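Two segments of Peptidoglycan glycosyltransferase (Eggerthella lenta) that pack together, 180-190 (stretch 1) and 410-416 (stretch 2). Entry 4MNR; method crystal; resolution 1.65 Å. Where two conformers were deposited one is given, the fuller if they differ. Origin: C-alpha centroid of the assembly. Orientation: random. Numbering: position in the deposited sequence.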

# COMPACT_ATOMS: atom_id res chain seq x y z
N LEU A 180 -5.14 3.85 7.93
CA LEU A 180 -3.94 4.70 7.82
C LEU A 180 -2.81 4.19 8.70
O LEU A 180 -3.02 3.86 9.87
CB LEU A 180 -4.24 6.15 8.21
CG LEU A 180 -5.13 6.92 7.26
CD1 LEU A 180 -5.39 8.32 7.83
CD2 LEU A 180 -4.50 7.00 5.88
N TYR A 181 -1.61 4.19 8.15
CA TYR A 181 -0.41 3.79 8.89
C TYR A 181 0.66 4.87 8.77
O TYR A 181 0.69 5.61 7.79
CB TYR A 181 0.19 2.53 8.26
CG TYR A 181 -0.56 1.23 8.48
CD1 TYR A 181 -0.30 0.45 9.60
CD2 TYR A 181 -1.48 0.76 7.55
CE1 TYR A 181 -0.96 -0.75 9.81
CE2 TYR A 181 -2.15 -0.43 7.76
CZ TYR A 181 -1.87 -1.18 8.88
OH TYR A 181 -2.52 -2.39 9.10
N ALA A 182 1.56 4.95 9.75
CA ALA A 182 2.80 5.70 9.54
C ALA A 182 3.67 4.86 8.60
O ALA A 182 3.91 3.68 8.87
CB ALA A 182 3.51 5.90 10.84
N PRO A 183 4.17 5.47 7.51
CA PRO A 183 4.93 4.67 6.55
C PRO A 183 6.38 4.48 6.96
O PRO A 183 7.08 3.64 6.38
CB PRO A 183 4.85 5.50 5.26
CG PRO A 183 4.74 6.93 5.75
CD PRO A 183 3.89 6.84 7.02
N GLY A 184 6.85 5.29 7.91
CA GLY A 184 8.25 5.24 8.28
C GLY A 184 9.14 5.44 7.06
O GLY A 184 8.79 6.15 6.10
N SER A 185 10.29 4.79 7.08
CA SER A 185 11.32 5.06 6.09
C SER A 185 10.94 4.69 4.64
O SER A 185 11.66 5.05 3.71
CB SER A 185 12.65 4.43 6.54
OG SER A 185 12.42 3.14 7.08
N THR A 186 9.81 4.01 4.44
CA THR A 186 9.31 3.77 3.09
C THR A 186 8.98 5.09 2.37
O THR A 186 9.12 5.22 1.15
CB THR A 186 8.05 2.89 3.11
OG1 THR A 186 7.69 2.61 4.46
CG2 THR A 186 8.37 1.57 2.46
N PHE A 187 8.56 6.08 3.15
CA PHE A 187 8.22 7.40 2.63
C PHE A 187 9.44 8.13 2.07
O PHE A 187 9.30 9.12 1.35
CB PHE A 187 7.57 8.23 3.75
CG PHE A 187 7.09 9.58 3.33
CD1 PHE A 187 5.86 9.74 2.69
CD2 PHE A 187 7.82 10.71 3.64
CE1 PHE A 187 5.41 11.00 2.32
CE2 PHE A 187 7.38 11.98 3.26
CZ PHE A 187 6.17 12.12 2.60
N LYS A 188 10.64 7.67 2.41
CA LYS A 188 11.84 8.29 1.87
C LYS A 188 11.85 8.24 0.33
O LYS A 188 12.53 9.04 -0.31
CB LYS A 188 13.11 7.67 2.47
CG LYS A 188 13.30 8.01 3.94
CD LYS A 188 14.47 7.27 4.57
CE LYS A 188 14.53 7.59 6.08
NZ LYS A 188 15.45 6.67 6.76
N ILE A 189 11.09 7.32 -0.25
CA ILE A 189 10.94 7.32 -1.71
C ILE A 189 10.39 8.68 -2.17
O ILE A 189 10.87 9.28 -3.13
CB ILE A 189 9.97 6.22 -2.18
CG1 ILE A 189 10.53 4.82 -1.88
CG2 ILE A 189 9.69 6.38 -3.68
CD1 ILE A 189 9.53 3.72 -2.16
N VAL A 190 9.38 9.18 -1.45
CA VAL A 190 8.78 10.49 -1.76
C VAL A 190 9.75 11.65 -1.53
O VAL A 190 9.91 12.51 -2.40
CB VAL A 190 7.48 10.74 -0.96
CG1 VAL A 190 6.92 12.14 -1.26
CG2 VAL A 190 6.45 9.68 -1.30
N ASN A 410 8.28 -1.93 16.27
CA ASN A 410 8.10 -1.20 15.03
C ASN A 410 7.15 -1.94 14.09
O ASN A 410 6.95 -3.14 14.24
CB ASN A 410 9.43 -1.07 14.29
CG ASN A 410 10.49 -0.38 15.13
OD1 ASN A 410 10.56 0.84 15.17
ND2 ASN A 410 11.34 -1.17 15.78
N ASP A 411 6.59 -1.22 13.13
CA ASP A 411 5.94 -1.87 12.00
C ASP A 411 6.97 -2.02 10.91
O ASP A 411 7.78 -1.13 10.68
CB ASP A 411 4.78 -1.03 11.48
CG ASP A 411 3.62 -0.96 12.46
OD1 ASP A 411 3.50 -1.84 13.34
OD2 ASP A 411 2.81 -0.01 12.34
N SER A 412 6.93 -3.15 10.21
CA SER A 412 7.94 -3.47 9.22
C SER A 412 7.35 -3.41 7.81
O SER A 412 6.35 -4.07 7.52
CB SER A 412 8.51 -4.86 9.50
OG SER A 412 9.54 -5.17 8.56
N TRP A 413 7.96 -2.60 6.95
CA TRP A 413 7.44 -2.31 5.62
C TRP A 413 8.40 -2.71 4.50
O TRP A 413 9.62 -2.71 4.68
CB TRP A 413 7.29 -0.80 5.43
CG TRP A 413 6.13 -0.14 6.07
CD1 TRP A 413 6.05 0.36 7.33
CD2 TRP A 413 4.88 0.18 5.43
NE1 TRP A 413 4.82 0.94 7.54
CE2 TRP A 413 4.09 0.85 6.38
CE3 TRP A 413 4.36 -0.06 4.16
CZ2 TRP A 413 2.80 1.29 6.09
CZ3 TRP A 413 3.09 0.38 3.87
CH2 TRP A 413 2.32 1.04 4.83
N PHE A 414 7.84 -2.97 3.32
CA PHE A 414 8.64 -2.95 2.10
C PHE A 414 7.77 -2.48 0.95
O PHE A 414 6.62 -2.90 0.85
CB PHE A 414 9.17 -4.33 1.77
CG PHE A 414 10.06 -4.37 0.56
CD1 PHE A 414 11.38 -3.96 0.65
CD2 PHE A 414 9.58 -4.82 -0.66
CE1 PHE A 414 12.22 -4.01 -0.47
CE2 PHE A 414 10.43 -4.88 -1.78
CZ PHE A 414 11.73 -4.48 -1.68
N VAL A 415 8.31 -1.62 0.10
CA VAL A 415 7.67 -1.27 -1.17
C VAL A 415 8.72 -1.56 -2.24
O VAL A 415 9.84 -1.06 -2.16
CB VAL A 415 7.25 0.21 -1.23
CG1 VAL A 415 6.71 0.55 -2.60
CG2 VAL A 415 6.22 0.51 -0.16
N GLY A 416 8.38 -2.37 -3.23
CA GLY A 416 9.37 -2.71 -4.24
C GLY A 416 8.75 -3.11 -5.55
O GLY A 416 7.54 -3.16 -5.69
O HOH W 1 3.21 1.66 10.37

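Stretch 2 is an extended strand, and its side chains alternate. D411, W413 and V415 direct their CA-to-CB bonds toward stretch 1, while F414 between them points away. Stretch 1 meets this row with a loop, a short 3-10 segment at 185-187 and then helix. The two segments bury 349 Å² between them.

W413 gives the largest share of that surface. Its chi1 is -77° (m) and its chi2 is 88°, so the indole plane stands roughly square to the CA-CB-CG plane. This conformation lays the indole along the loop from Y181 to P183, with T186 over one ring face. Y181 lies at the ring edge, near its plane, with Y181 CB 3.6 Å from W413 CZ2.

The same pose brings the indole nitrogen to the loop backbone. W413 NE1 donates to A182 O at 3.2 Å. The bond is weak, because the N-H...O angle is only 130°. The acceptor is the backbone carbonyl, so the A182 side chain takes no part in the bond.

The same carbonyl is also joined to the strand through a water. Water 1 donates to A182 O at 2.6 Å and to D411 OD2 at 2.6 Å. Both of its protons are therefore used in bridging the stretches. D411 has chi1 -68° (m) and chi2 -22°, which leaves OD2 within reach of the water. Its other oxygen, OD1, is hydrogen-bonded elsewhere in the structure. D411 OD2 also lies at the edge of the Y181 ring, 4.2 Å from Y181 CD1. Y181 has chi1 -72° (m) and chi2 -88°, and its OH is hydrogen-bonded elsewhere in the structure, so the side chain is held at its OH as well as packed at CB.

Further along the strand the contact becomes apolar. T186 and V415 are the closest pair in backbone register, with 6.8 Å between T186 CA and V415 CA. The T186 methyl fills part of this gap: T186 CG2 is 3.6 Å from V415 CG2. T186 chi1 is 4°, between wells, so this side chain is close to eclipsed. V415 has chi1 175° (t). Its other methyl, CG1, faces the helix. I189 has its CA-to-CB bond toward the strand, and with chi1 -65° (m) and chi2 173° (t) its CD1 comes within 4.3 Å of V415 CG1.

G184 has phi 54°, a positive value that by itself favours glycine.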